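Local structure of antitoxin phd (3HS2) at residues I38-K41 and A42-E45. The protein neutralises the toxin Doc by binding it, acts as a DNA-binding transcription repressor, and with Doc stabilises the number of the P1 plasmid. Numbering follows the deposited sequence.
Sequences IVSK and ATFE
Val39 meets the Phe44 side chain at its root: CG1 lies 3.9 Å from Phe44 CB and comes to the ring obliquely. With CG anti to the backbone N (chi1 -173°), the ring leads away from 38-41, and Val37 of the second subunit packs on Phe44. The Glu45 side chain, bent at chi2, lies beside the extended Lys41 chain and points the same way; its carboxylate is the other flat group. Its OE2 is 3.6 Å from Lys41 CE and 4.5 Å from NZ, beyond a salt bridge. Lys41 NZ instead pairs with Glu27 of the second subunit. Val39 CG2 touches Thr43 CG2 at 4.0 Å, the two side chains crossing at about a right angle.

Ser40 is the N-cap of helix 41-55. Its OG accepts from Thr43 N at 3.0 Å, with an N-H...O angle of 164°. Ser40 O accepts from Phe44 N, and Lys41 O accepts from Glu45 N at 2.8 Å. These backbone bonds form the first helical turn. The serine cap thus serves a backbone N-H of that turn where the chain passes from strand to helix. Glu45 probably adds a weak electrostatic pull on Lys41, whose main charge partner ties this junction to the dimer interface.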
ATOM      1  N   ILE A  38      -0.218   0.298  -7.107  1.00 27.54           N
ATOM      2  CA  ILE A  38      -1.151  -0.303  -8.048  1.00 33.64           C
ATOM      3  C   ILE A  38      -1.642  -1.632  -7.492  1.00 32.77           C
ATOM      4  O   ILE A  38      -0.848  -2.512  -7.169  1.00 34.01           O
ATOM      5  CB  ILE A  38      -0.516  -0.500  -9.435  1.00 26.63           C
ATOM      6  CG1 ILE A  38      -1.455  -1.281 -10.351  1.00 36.94           C
ATOM      7  CG2 ILE A  38       0.821  -1.211  -9.320  1.00 44.24           C
ATOM      8  CD1 ILE A  38      -1.046  -1.222 -11.798  1.00 55.52           C
ATOM      9  N   VAL A  39      -2.960  -1.764  -7.377  1.00 28.42           N
ATOM     10  CA  VAL A  39      -3.567  -2.925  -6.740  1.00 30.69           C
ATOM     11  C   VAL A  39      -4.864  -3.271  -7.459  1.00 33.60           C
ATOM     12  O   VAL A  39      -5.465  -2.416  -8.112  1.00 31.78           O
ATOM     13  CB  VAL A  39      -3.839  -2.640  -5.241  1.00 33.24           C
ATOM     14  CG1 VAL A  39      -4.735  -1.424  -5.084  1.00 33.19           C
ATOM     15  CG2 VAL A  39      -4.443  -3.851  -4.552  1.00 32.34           C
ATOM     16  N   SER A  40      -5.293  -4.525  -7.356  1.00 27.22           N
ATOM     17  CA  SER A  40      -6.525  -4.937  -8.014  1.00 37.66           C
ATOM     18  C   SER A  40      -7.675  -4.069  -7.524  1.00 33.20           C
ATOM     19  O   SER A  40      -7.781  -3.777  -6.331  1.00 30.24           O
ATOM     20  CB  SER A  40      -6.833  -6.409  -7.746  1.00 35.03           C
ATOM     21  OG  SER A  40      -7.785  -6.550  -6.707  1.00 39.15           O
ATOM     22  N   LYS A  41      -8.526  -3.651  -8.453  1.00 26.47           N
ATOM     23  CA  LYS A  41      -9.648  -2.790  -8.123  1.00 34.60           C
ATOM     24  C   LYS A  41     -10.569  -3.450  -7.100  1.00 36.89           C
ATOM     25  O   LYS A  41     -11.068  -2.789  -6.191  1.00 35.82           O
ATOM     26  CB  LYS A  41     -10.435  -2.434  -9.385  1.00 44.66           C
ATOM     27  CG  LYS A  41     -11.601  -1.499  -9.132  1.00 41.64           C
ATOM     28  CD  LYS A  41     -12.595  -1.548 -10.277  1.00 59.92           C
ATOM     29  CE  LYS A  41     -13.781  -0.633 -10.022  1.00 53.06           C
ATOM     30  NZ  LYS A  41     -14.789  -0.715 -11.114  1.00 67.52           N
ATOM     31  N   ALA A  42     -10.790  -4.751  -7.254  1.00 27.78           N
ATOM     32  CA  ALA A  42     -11.641  -5.492  -6.333  1.00 34.24           C
ATOM     33  C   ALA A  42     -11.106  -5.402  -4.909  1.00 31.66           C
ATOM     34  O   ALA A  42     -11.843  -5.094  -3.978  1.00 37.17           O
ATOM     35  CB  ALA A  42     -11.754  -6.937  -6.767  1.00 47.25           C
ATOM     36  N   THR A  43      -9.815  -5.666  -4.747  1.00 31.88           N
ATOM     37  CA  THR A  43      -9.183  -5.566  -3.439  1.00 37.54           C
ATOM     38  C   THR A  43      -9.318  -4.161  -2.854  1.00 34.52           C
ATOM     39  O   THR A  43      -9.690  -4.001  -1.691  1.00 30.09           O
ATOM     40  CB  THR A  43      -7.693  -5.945  -3.505  1.00 33.69           C
ATOM     41  OG1 THR A  43      -7.570  -7.335  -3.827  1.00 38.64           O
ATOM     42  CG2 THR A  43      -7.018  -5.685  -2.171  1.00 26.32           C
ATOM     43  N   PHE A  44      -9.018  -3.149  -3.662  1.00 32.56           N
ATOM     44  CA  PHE A  44      -9.072  -1.764  -3.201  1.00 30.35           C
ATOM     45  C   PHE A  44     -10.487  -1.363  -2.793  1.00 34.91           C
ATOM     46  O   PHE A  44     -10.683  -0.700  -1.771  1.00 30.35           O
ATOM     47  CB  PHE A  44      -8.538  -0.814  -4.274  1.00 33.74           C
ATOM     48  CG  PHE A  44      -8.401   0.609  -3.810  1.00 36.62           C
ATOM     49  CD1 PHE A  44      -7.629   0.915  -2.707  1.00 40.33           C
ATOM     50  CD2 PHE A  44      -9.032   1.640  -4.487  1.00 51.39           C
ATOM     51  CE1 PHE A  44      -7.498   2.215  -2.279  1.00 38.12           C
ATOM     52  CE2 PHE A  44      -8.900   2.945  -4.061  1.00 45.99           C
ATOM     53  CZ  PHE A  44      -8.132   3.230  -2.956  1.00 39.52           C
ATOM     54  N   GLU A  45     -11.468  -1.760  -3.597  1.00 31.87           N
ATOM     55  CA  GLU A  45     -12.868  -1.488  -3.287  1.00 39.83           C
ATOM     56  C   GLU A  45     -13.245  -2.111  -1.947  1.00 30.47           C
ATOM     57  O   GLU A  45     -13.930  -1.495  -1.132  1.00 30.84           O
ATOM     58  CB  GLU A  45     -13.781  -2.043  -4.383  1.00 43.69           C
ATOM     59  CG  GLU A  45     -13.682  -1.319  -5.716  1.00 49.07           C
ATOM     60  CD  GLU A  45     -14.302   0.065  -5.683  1.00 70.56           C
ATOM     61  OE1 GLU A  45     -14.513   0.602  -4.575  1.00 66.52           O
ATOM     62  OE2 GLU A  45     -14.579   0.617  -6.769  1.00 76.86           O
TER